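Local coordinates for protein naphthalene dioxygenase large subunit (Rhodococcus sp., PDB 2B1X) that is the large subunit of a Rieske-type non-heme iron dioxygenase, carrying a [2Fe-2S] cluster and a mononuclear iron in separate domains, at residues 47-52 / 71-76; 63-68 / 194-199. All blocks are in the same frame, centred on the assembly; numbering follows the deposited sequence.

Interaction 1: 47-52 / 71-76; sequences VFLAHE and FIVCRD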
ATOM      1  N   VAL A  47      -2.355 -28.009 -10.583  1.00 10.92           N
ATOM      2  CA  VAL A  47      -2.989 -27.066  -9.651  1.00 11.02           C
ATOM      3  C   VAL A  47      -4.522 -27.088  -9.821  1.00 11.84           C
ATOM      4  O   VAL A  47      -5.031 -27.088 -10.936  1.00 10.83           O
ATOM      5  CB  VAL A  47      -2.482 -25.641  -9.925  1.00 11.78           C
ATOM      6  CG1 VAL A  47      -3.220 -24.599  -9.036  1.00 10.39           C
ATOM      7  CG2 VAL A  47      -0.926 -25.591  -9.812  1.00 10.46           C
ATOM      8  N   PHE A  48      -5.247 -27.153  -8.701  1.00 11.02           N
ATOM      9  CA  PHE A  48      -6.696 -27.209  -8.747  1.00 11.59           C
ATOM     10  C   PHE A  48      -7.259 -25.841  -9.203  1.00 12.15           C
ATOM     11  O   PHE A  48      -6.824 -24.771  -8.724  1.00 11.23           O
ATOM     12  CB  PHE A  48      -7.264 -27.589  -7.369  1.00 11.63           C
ATOM     13  CG  PHE A  48      -8.769 -27.510  -7.302  1.00 12.27           C
ATOM     14  CD1 PHE A  48      -9.561 -28.522  -7.823  1.00 11.52           C
ATOM     15  CD2 PHE A  48      -9.385 -26.399  -6.737  1.00 13.17           C
ATOM     16  CE1 PHE A  48     -10.968 -28.433  -7.785  1.00 12.13           C
ATOM     17  CE2 PHE A  48     -10.759 -26.278  -6.704  1.00 12.42           C
ATOM     18  CZ  PHE A  48     -11.573 -27.312  -7.207  1.00 12.92           C
ATOM     19  N   LEU A  49      -8.232 -25.893 -10.114  1.00 12.09           N
ATOM     20  CA  LEU A  49      -8.850 -24.689 -10.676  1.00 12.87           C
ATOM     21  C   LEU A  49     -10.326 -24.524 -10.290  1.00 13.22           C
ATOM     22  O   LEU A  49     -10.764 -23.444  -9.886  1.00 13.89           O
ATOM     23  CB  LEU A  49      -8.797 -24.762 -12.194  1.00 12.58           C
ATOM     24  CG  LEU A  49      -7.376 -24.887 -12.784  1.00 13.96           C
ATOM     25  CD1 LEU A  49      -7.408 -25.131 -14.272  1.00 12.08           C
ATOM     26  CD2 LEU A  49      -6.602 -23.637 -12.472  1.00 12.47           C
ATOM     27  N   ALA A  50     -11.101 -25.583 -10.475  1.00 13.02           N
ATOM     28  CA  ALA A  50     -12.545 -25.473 -10.312  1.00 13.37           C
ATOM     29  C   ALA A  50     -13.154 -26.829 -10.131  1.00 13.26           C
ATOM     30  O   ALA A  50     -12.528 -27.849 -10.472  1.00 13.54           O
ATOM     31  CB  ALA A  50     -13.164 -24.763 -11.538  1.00 12.72           C
ATOM     32  N   HIS A  51     -14.372 -26.857  -9.589  1.00 13.39           N
ATOM     33  CA  HIS A  51     -15.160 -28.091  -9.596  1.00 13.59           C
ATOM     34  C   HIS A  51     -16.109 -28.039 -10.787  1.00 13.89           C
ATOM     35  O   HIS A  51     -16.635 -26.969 -11.124  1.00 13.12           O
ATOM     36  CB  HIS A  51     -15.935 -28.268  -8.278  1.00 13.45           C
ATOM     37  CG  HIS A  51     -16.460 -29.661  -8.051  1.00 14.02           C
ATOM     38  ND1 HIS A  51     -17.692 -30.079  -8.519  1.00 15.13           N
ATOM     39  CD2 HIS A  51     -15.935 -30.719  -7.382  1.00 12.64           C
ATOM     40  CE1 HIS A  51     -17.895 -31.335  -8.166  1.00 15.69           C
ATOM     41  NE2 HIS A  51     -16.848 -31.745  -7.469  1.00 16.37           N
ATOM     42  N   GLU A  52     -16.315 -29.190 -11.436  1.00 14.71           N
ATOM     43  CA  GLU A  52     -17.220 -29.282 -12.575  1.00 15.65           C
ATOM     44  C   GLU A  52     -18.643 -28.805 -12.282  1.00 15.45           C
ATOM     45  O   GLU A  52     -19.336 -28.291 -13.174  1.00 14.70           O
ATOM     46  CB  GLU A  52     -17.257 -30.714 -13.092  1.00 16.43           C
ATOM     47  CG  GLU A  52     -16.062 -31.056 -13.957  1.00 20.66           C
ATOM     48  CD  GLU A  52     -16.214 -32.399 -14.653  1.00 27.74           C
ATOM     49  OE1 GLU A  52     -15.282 -33.233 -14.536  1.00 29.98           O
ATOM     50  OE2 GLU A  52     -17.266 -32.631 -15.301  1.00 32.15           O
ATOM     51  N   PHE A  71      -6.997 -17.775 -16.008  1.00 12.38           N
ATOM     52  CA  PHE A  71      -7.591 -18.689 -16.974  1.00 12.63           C
ATOM     53  C   PHE A  71      -9.092 -18.671 -16.904  1.00 12.82           C
ATOM     54  O   PHE A  71      -9.660 -18.655 -15.811  1.00 13.79           O
ATOM     55  CB  PHE A  71      -7.084 -20.130 -16.761  1.00 11.80           C
ATOM     56  CG  PHE A  71      -5.646 -20.301 -17.097  1.00 13.55           C
ATOM     57  CD1 PHE A  71      -4.656 -20.075 -16.128  1.00 12.35           C
ATOM     58  CD2 PHE A  71      -5.264 -20.636 -18.405  1.00 13.68           C
ATOM     59  CE1 PHE A  71      -3.288 -20.203 -16.456  1.00 12.14           C
ATOM     60  CE2 PHE A  71      -3.901 -20.768 -18.747  1.00 14.58           C
ATOM     61  CZ  PHE A  71      -2.914 -20.530 -17.772  1.00 14.14           C
ATOM     62  N   ILE A  72      -9.745 -18.653 -18.068  1.00 12.62           N
ATOM     63  CA  ILE A  72     -11.184 -18.943 -18.123  1.00 12.45           C
ATOM     64  C   ILE A  72     -11.370 -20.465 -18.121  1.00 13.00           C
ATOM     65  O   ILE A  72     -10.803 -21.176 -18.969  1.00 12.96           O
ATOM     66  CB  ILE A  72     -11.811 -18.349 -19.428  1.00 12.48           C
ATOM     67  CG1 ILE A  72     -11.700 -16.826 -19.447  1.00 12.60           C
ATOM     68  CG2 ILE A  72     -13.248 -18.744 -19.568  1.00 11.26           C
ATOM     69  CD1 ILE A  72     -11.816 -16.272 -20.882  1.00 12.33           C
ATOM     70  N   VAL A  73     -12.162 -20.962 -17.172  1.00 12.59           N
ATOM     71  CA  VAL A  73     -12.439 -22.378 -17.120  1.00 12.22           C
ATOM     72  C   VAL A  73     -13.916 -22.499 -17.435  1.00 12.48           C
ATOM     73  O   VAL A  73     -14.728 -21.983 -16.696  1.00 12.00           O
ATOM     74  CB  VAL A  73     -12.070 -22.986 -15.723  1.00 12.52           C
ATOM     75  CG1 VAL A  73     -12.446 -24.495 -15.656  1.00 11.51           C
ATOM     76  CG2 VAL A  73     -10.587 -22.784 -15.458  1.00  9.95           C
ATOM     77  N   CYS A  74     -14.258 -23.127 -18.551  1.00 12.71           N
ATOM     78  CA  CYS A  74     -15.642 -23.089 -19.017  1.00 14.12           C
ATOM     79  C   CYS A  74     -16.122 -24.402 -19.606  1.00 14.52           C
ATOM     80  O   CYS A  74     -15.324 -25.282 -19.924  1.00 15.24           O
ATOM     81  CB  CYS A  74     -15.849 -21.943 -20.012  1.00 14.58           C
ATOM     82  SG  CYS A  74     -14.928 -22.081 -21.567  1.00 17.84           S
ATOM     83  N   ARG A  75     -17.436 -24.554 -19.682  1.00 14.54           N
ATOM     84  CA  ARG A  75     -18.043 -25.644 -20.431  1.00 15.06           C
ATOM     85  C   ARG A  75     -18.475 -25.011 -21.741  1.00 15.28           C
ATOM     86  O   ARG A  75     -19.282 -24.068 -21.752  1.00 14.96           O
ATOM     87  CB  ARG A  75     -19.252 -26.232 -19.689  1.00 15.16           C
ATOM     88  CG  ARG A  75     -19.792 -27.559 -20.310  1.00 16.67           C
ATOM     89  CD  ARG A  75     -20.888 -28.226 -19.499  1.00 16.33           C
ATOM     90  NE  ARG A  75     -20.511 -28.490 -18.107  1.00 18.92           N
ATOM     91  CZ  ARG A  75     -19.945 -29.612 -17.652  1.00 19.96           C
ATOM     92  NH1 ARG A  75     -19.651 -30.610 -18.464  1.00 22.57           N
ATOM     93  NH2 ARG A  75     -19.670 -29.727 -16.371  1.00 18.73           N
ATOM     94  N   ASP A  76     -17.930 -25.495 -22.850  1.00 15.69           N
ATOM     95  CA  ASP A  76     -18.166 -24.782 -24.119  1.00 16.84           C
ATOM     96  C   ASP A  76     -19.489 -25.189 -24.766  1.00 17.61           C
ATOM     97  O   ASP A  76     -20.234 -26.025 -24.207  1.00 17.54           O
ATOM     98  CB  ASP A  76     -16.958 -24.861 -25.082  1.00 15.80           C
ATOM     99  CG  ASP A  76     -16.751 -26.239 -25.702  1.00 16.46           C
ATOM    100  OD1 ASP A  76     -17.650 -27.133 -25.658  1.00 16.35           O
ATOM    101  OD2 ASP A  76     -15.671 -26.513 -26.257  1.00 15.69           O
TER

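Interaction 2: 63-68 / 194-199; sequences VRYISE and PQRWVI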
ATOM      1  N   VAL A  63     -13.431 -17.692 -13.597  1.00 10.26           N
ATOM      2  CA  VAL A  63     -12.054 -17.254 -13.827  1.00 10.25           C
ATOM      3  C   VAL A  63     -11.147 -17.661 -12.645  1.00 10.90           C
ATOM      4  O   VAL A  63     -11.355 -17.229 -11.516  1.00 11.55           O
ATOM      5  CB  VAL A  63     -11.984 -15.758 -14.098  1.00 10.81           C
ATOM      6  CG1 VAL A  63     -10.511 -15.327 -14.307  1.00  8.81           C
ATOM      7  CG2 VAL A  63     -12.839 -15.379 -15.361  1.00 12.22           C
ATOM      8  N   ARG A  64     -10.116 -18.447 -12.930  1.00 11.05           N
ATOM      9  CA  ARG A  64      -9.272 -19.056 -11.907  1.00 11.40           C
ATOM     10  C   ARG A  64      -7.798 -18.924 -12.252  1.00 11.87           C
ATOM     11  O   ARG A  64      -7.476 -18.392 -13.332  1.00 13.22           O
ATOM     12  CB  ARG A  64      -9.711 -20.500 -11.656  1.00 10.43           C
ATOM     13  CG  ARG A  64     -11.161 -20.584 -11.199  1.00 11.90           C
ATOM     14  CD  ARG A  64     -11.379 -20.130  -9.723  1.00 13.24           C
ATOM     15  NE  ARG A  64     -12.781 -19.902  -9.404  1.00 11.40           N
ATOM     16  CZ  ARG A  64     -13.670 -20.861  -9.110  1.00 13.45           C
ATOM     17  NH1 ARG A  64     -13.320 -22.157  -9.086  1.00  8.57           N
ATOM     18  NH2 ARG A  64     -14.920 -20.530  -8.842  1.00 11.65           N
ATOM     19  N   TYR A  65      -6.899 -19.382 -11.372  1.00 11.54           N
ATOM     20  CA  TYR A  65      -5.478 -19.006 -11.495  1.00 12.53           C
ATOM     21  C   TYR A  65      -4.468 -20.131 -11.383  1.00 12.41           C
ATOM     22  O   TYR A  65      -4.703 -21.121 -10.671  1.00 13.97           O
ATOM     23  CB  TYR A  65      -5.104 -17.993 -10.391  1.00 12.82           C
ATOM     24  CG  TYR A  65      -5.889 -16.753 -10.473  1.00 13.07           C
ATOM     25  CD1 TYR A  65      -7.182 -16.682  -9.990  1.00 14.04           C
ATOM     26  CD2 TYR A  65      -5.345 -15.629 -11.109  1.00 15.32           C
ATOM     27  CE1 TYR A  65      -7.936 -15.488 -10.106  1.00 14.90           C
ATOM     28  CE2 TYR A  65      -6.054 -14.459 -11.189  1.00 16.31           C
ATOM     29  CZ  TYR A  65      -7.356 -14.395 -10.700  1.00 16.95           C
ATOM     30  OH  TYR A  65      -8.053 -13.211 -10.856  1.00 22.18           O
ATOM     31  N   ILE A  66      -3.340 -19.951 -12.050  1.00 12.22           N
ATOM     32  CA  ILE A  66      -2.092 -20.549 -11.601  1.00 12.72           C
ATOM     33  C   ILE A  66      -1.166 -19.398 -11.361  1.00 12.96           C
ATOM     34  O   ILE A  66      -0.726 -18.725 -12.308  1.00 13.72           O
ATOM     35  CB  ILE A  66      -1.519 -21.601 -12.599  1.00 12.35           C
ATOM     36  CG1 ILE A  66      -2.583 -22.703 -12.859  1.00 10.59           C
ATOM     37  CG2 ILE A  66      -0.241 -22.191 -12.044  1.00 13.06           C
ATOM     38  CD1 ILE A  66      -2.191 -23.818 -13.848  1.00 12.10           C
ATOM     39  N   SER A  67      -0.900 -19.144 -10.077  1.00 13.16           N
ATOM     40  CA  SER A  67      -0.198 -17.948  -9.643  1.00 13.02           C
ATOM     41  C   SER A  67      -0.811 -16.700 -10.292  1.00 12.14           C
ATOM     42  O   SER A  67      -1.998 -16.526 -10.207  1.00 11.62           O
ATOM     43  CB  SER A  67       1.322 -18.074  -9.844  1.00 12.59           C
ATOM     44  OG  SER A  67       1.782 -19.237  -9.141  1.00 15.13           O
ATOM     45  N   GLU A  68      -0.014 -15.844 -10.921  1.00 12.06           N
ATOM     46  CA  GLU A  68      -0.528 -14.629 -11.527  1.00 12.55           C
ATOM     47  C   GLU A  68      -1.254 -14.929 -12.853  1.00 13.54           C
ATOM     48  O   GLU A  68      -1.893 -14.031 -13.434  1.00 15.88           O
ATOM     49  CB  GLU A  68       0.631 -13.617 -11.797  1.00 13.10           C
ATOM     50  CG  GLU A  68       1.303 -12.997 -10.563  1.00 10.48           C
ATOM     51  CD  GLU A  68       2.316 -13.912  -9.898  1.00 11.72           C
ATOM     52  OE1 GLU A  68       2.741 -14.917 -10.492  1.00 11.63           O
ATOM     53  OE2 GLU A  68       2.696 -13.630  -8.747  1.00 12.51           O
ATOM     54  N   PRO A 194     -16.771 -19.883  -3.819  1.00 12.98           N
ATOM     55  CA  PRO A 194     -15.806 -19.896  -2.719  1.00 11.93           C
ATOM     56  C   PRO A 194     -15.772 -18.542  -1.994  1.00 11.57           C
ATOM     57  O   PRO A 194     -16.005 -17.483  -2.607  1.00 11.30           O
ATOM     58  CB  PRO A 194     -14.490 -20.180  -3.423  1.00 11.76           C
ATOM     59  CG  PRO A 194     -14.707 -19.613  -4.841  1.00 11.30           C
ATOM     60  CD  PRO A 194     -16.114 -19.901  -5.148  1.00 12.34           C
ATOM     61  N   GLN A 195     -15.564 -18.587  -0.684  1.00 11.15           N
ATOM     62  CA  GLN A 195     -15.121 -17.390   0.041  1.00 11.07           C
ATOM     63  C   GLN A 195     -13.704 -17.133  -0.413  1.00 11.08           C
ATOM     64  O   GLN A 195     -12.892 -18.064  -0.442  1.00 11.82           O
ATOM     65  CB  GLN A 195     -15.067 -17.674   1.552  1.00 11.33           C
ATOM     66  CG  GLN A 195     -16.390 -18.020   2.225  1.00  9.75           C
ATOM     67  CD  GLN A 195     -16.173 -18.384   3.709  1.00 12.22           C
ATOM     68  OE1 GLN A 195     -15.027 -18.574   4.139  1.00 15.25           O
ATOM     69  NE2 GLN A 195     -17.245 -18.512   4.460  1.00  8.85           N
ATOM     70  N   ARG A 196     -13.398 -15.883  -0.740  1.00 10.48           N
ATOM     71  CA  ARG A 196     -12.043 -15.474  -1.114  1.00 10.16           C
ATOM     72  C   ARG A 196     -11.571 -14.285  -0.287  1.00  9.77           C
ATOM     73  O   ARG A 196     -12.221 -13.240  -0.236  1.00 10.29           O
ATOM     74  CB  ARG A 196     -12.002 -15.137  -2.595  1.00 10.67           C
ATOM     75  CG  ARG A 196     -12.364 -16.355  -3.491  1.00  9.61           C
ATOM     76  CD  ARG A 196     -12.487 -16.024  -4.960  1.00 12.04           C
ATOM     77  NE  ARG A 196     -11.313 -15.296  -5.475  1.00 12.17           N
ATOM     78  CZ  ARG A 196     -11.156 -14.886  -6.740  1.00 11.68           C
ATOM     79  NH1 ARG A 196     -12.113 -15.089  -7.654  1.00 12.55           N
ATOM     80  NH2 ARG A 196     -10.050 -14.227  -7.088  1.00  7.97           N
ATOM     81  N   TRP A 197     -10.452 -14.441   0.397  1.00  9.63           N
ATOM     82  CA  TRP A 197      -9.933 -13.331   1.202  1.00  9.81           C
ATOM     83  C   TRP A 197      -8.418 -13.472   1.273  1.00 10.46           C
ATOM     84  O   TRP A 197      -7.890 -14.560   0.975  1.00 10.21           O
ATOM     85  CB  TRP A 197     -10.603 -13.281   2.598  1.00  9.24           C
ATOM     86  CG  TRP A 197     -10.125 -14.339   3.597  1.00  8.86           C
ATOM     87  CD1 TRP A 197      -9.232 -14.155   4.634  1.00  9.03           C
ATOM     88  CD2 TRP A 197     -10.523 -15.716   3.667  1.00  9.56           C
ATOM     89  NE1 TRP A 197      -9.059 -15.329   5.332  1.00  8.64           N
ATOM     90  CE2 TRP A 197      -9.821 -16.308   4.749  1.00 10.73           C
ATOM     91  CE3 TRP A 197     -11.373 -16.522   2.908  1.00 10.21           C
ATOM     92  CZ2 TRP A 197      -9.974 -17.664   5.109  1.00 11.80           C
ATOM     93  CZ3 TRP A 197     -11.528 -17.883   3.278  1.00 12.24           C
ATOM     94  CH2 TRP A 197     -10.834 -18.418   4.357  1.00 11.94           C
ATOM     95  N   VAL A 198      -7.748 -12.393   1.685  1.00 10.48           N
ATOM     96  CA  VAL A 198      -6.282 -12.292   1.708  1.00 10.90           C
ATOM     97  C   VAL A 198      -5.694 -12.437   3.122  1.00 11.34           C
ATOM     98  O   VAL A 198      -6.143 -11.773   4.050  1.00 11.06           O
ATOM     99  CB  VAL A 198      -5.853 -10.949   1.105  1.00 11.56           C
ATOM    100  CG1 VAL A 198      -4.324 -10.721   1.240  1.00 14.31           C
ATOM    101  CG2 VAL A 198      -6.305 -10.881  -0.354  1.00 11.99           C
ATOM    102  N   ILE A 199      -4.706 -13.321   3.281  1.00 11.16           N
ATOM    103  CA  ILE A 199      -4.046 -13.529   4.571  1.00 11.17           C
ATOM    104  C   ILE A 199      -2.582 -13.159   4.296  1.00 11.54           C
ATOM    105  O   ILE A 199      -1.996 -13.638   3.320  1.00 11.03           O
ATOM    106  CB  ILE A 199      -4.166 -15.019   5.080  1.00 11.37           C
ATOM    107  CG1 ILE A 199      -5.622 -15.418   5.398  1.00  9.74           C
ATOM    108  CG2 ILE A 199      -3.348 -15.217   6.374  1.00 10.82           C
ATOM    109  CD1 ILE A 199      -5.744 -16.924   5.838  1.00 13.15           C
TER
HETATM  110  O   HOH W   1     -12.168 -14.775 -10.454  1.00 26.91           O

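Interaction 1: 47-52 / 71-76
Val-73 meets strand 47-51 with both of its methyl groups, each on a different residue. Val-73 CG2 lies 4.1 Å from Leu-49 CD1. On the other branch, Val-73 CG1 lies 4.2 Å from Ala-50 CB. The valine reaches both because CG1 stands anti to its backbone N (chi1 177°), which leaves CG2 anti to the carbonyl carbon. Two consecutive residues can face the same way because Leu-49 and Ala-50 form a classic beta bulge opposite Ile-155. At the far end of the contact the apolar packing gives way to charge. Arg-75 bends at chi3 (-55°) and brings the edge of its guanidinium to Glu-52, with the backbone O of Glu-52 near its plane at 3.5 Å from Arg-75 NH2. The carboxylate comes from another direction, its plane turned 48° from the guanidinium, and Glu-52 OE2 makes a long salt bridge of 3.9 Å with Arg-75 NH2. Stronger partners position both groups: Arg-75 NE bonds to Ile-55 O, and Glu-52 OE1 to Ser-150 OG. At its length the ion pair is probably a minor tie beside these outside bonds. Leu-49 and Val-73 are buried, and Ile-155 of strand 154-158 also packs on Val-73. The touching parts of the two segments run in nearly the same direction but belong to different sheets of the Rieske domain: 47-51 is an outer strand beside 154-158, whereas 69-75 lies between 60-66 and 81-85. Their side chains thus join the two sheets, with strand 60-66 adding Val-62 and Arg-64 against Ala-50.

Interaction 2: 63-68 / 194-199
Arg-64 presents one face of its guanidinium to the ring of Pro-194, whose CG lies over that face, while Pro-194 CD makes the closest approach, 3.9 Å from Arg-64 NH2. The second guanidinium, that of Arg-196, holds a water in its plane at the edge. This water accepts from Arg-196 NH1 at 2.8 Å and donates to Val-63 O, also at 2.8 Å, so it bridges a side chain and a strand carbonyl. The same guanidinium stands 71° from the plane of the Tyr-65 ring and meets it obliquely, with Arg-196 NH2 3.9 Å from Tyr-65 CE1. A bend at chi3 (51°) in the otherwise extended chain of Arg-196 turns the group toward the Tyr-65 ring and the water on Val-63 O. The contact joins the Rieske domain, through strand 60-66, to the outermost strand within this chain, 188-199, of the large antiparallel sheet in the catalytic domain, a Bet v 1-like fold. The arginines come close, Arg-64 NE being 5.2 Å from Arg-196 NH1, but acidic groups probably offset the like charges: Glu-54 pairs with Arg-64 NH2 and Glu-335 with Arg-196 NE. On one small-subunit chain, Asp-127 forms a salt bridge with Arg-196 NH2 and a hydrogen bond with Tyr-65 OH, tying this buried domain boundary to the assembly. Another small-subunit chain makes backbone hydrogen bonds with Arg-196 and Val-198.

In the fold
The centres of the two interactions lie about 13 Å apart, and their segments alternate along the chain: 47-52, 63-68, 71-76, then 194-199 far downstream. Strands 47-51, 60-66 and 69-75 follow one another in sequence, and the last two are antiparallel neighbours in one sheet, so both contacts draw on the same Rieske-domain sheet. Arg-64 connects them directly: Arg-64 NH1 is 3.0 Å from Leu-49 O, and Arg-64 O is 2.8 Å from Phe-71 N, both probable hydrogen bonds. This one residue thereby links the packing inside the Rieske domain, in interaction 1, to that at its boundary with the catalytic domain, in interaction 2.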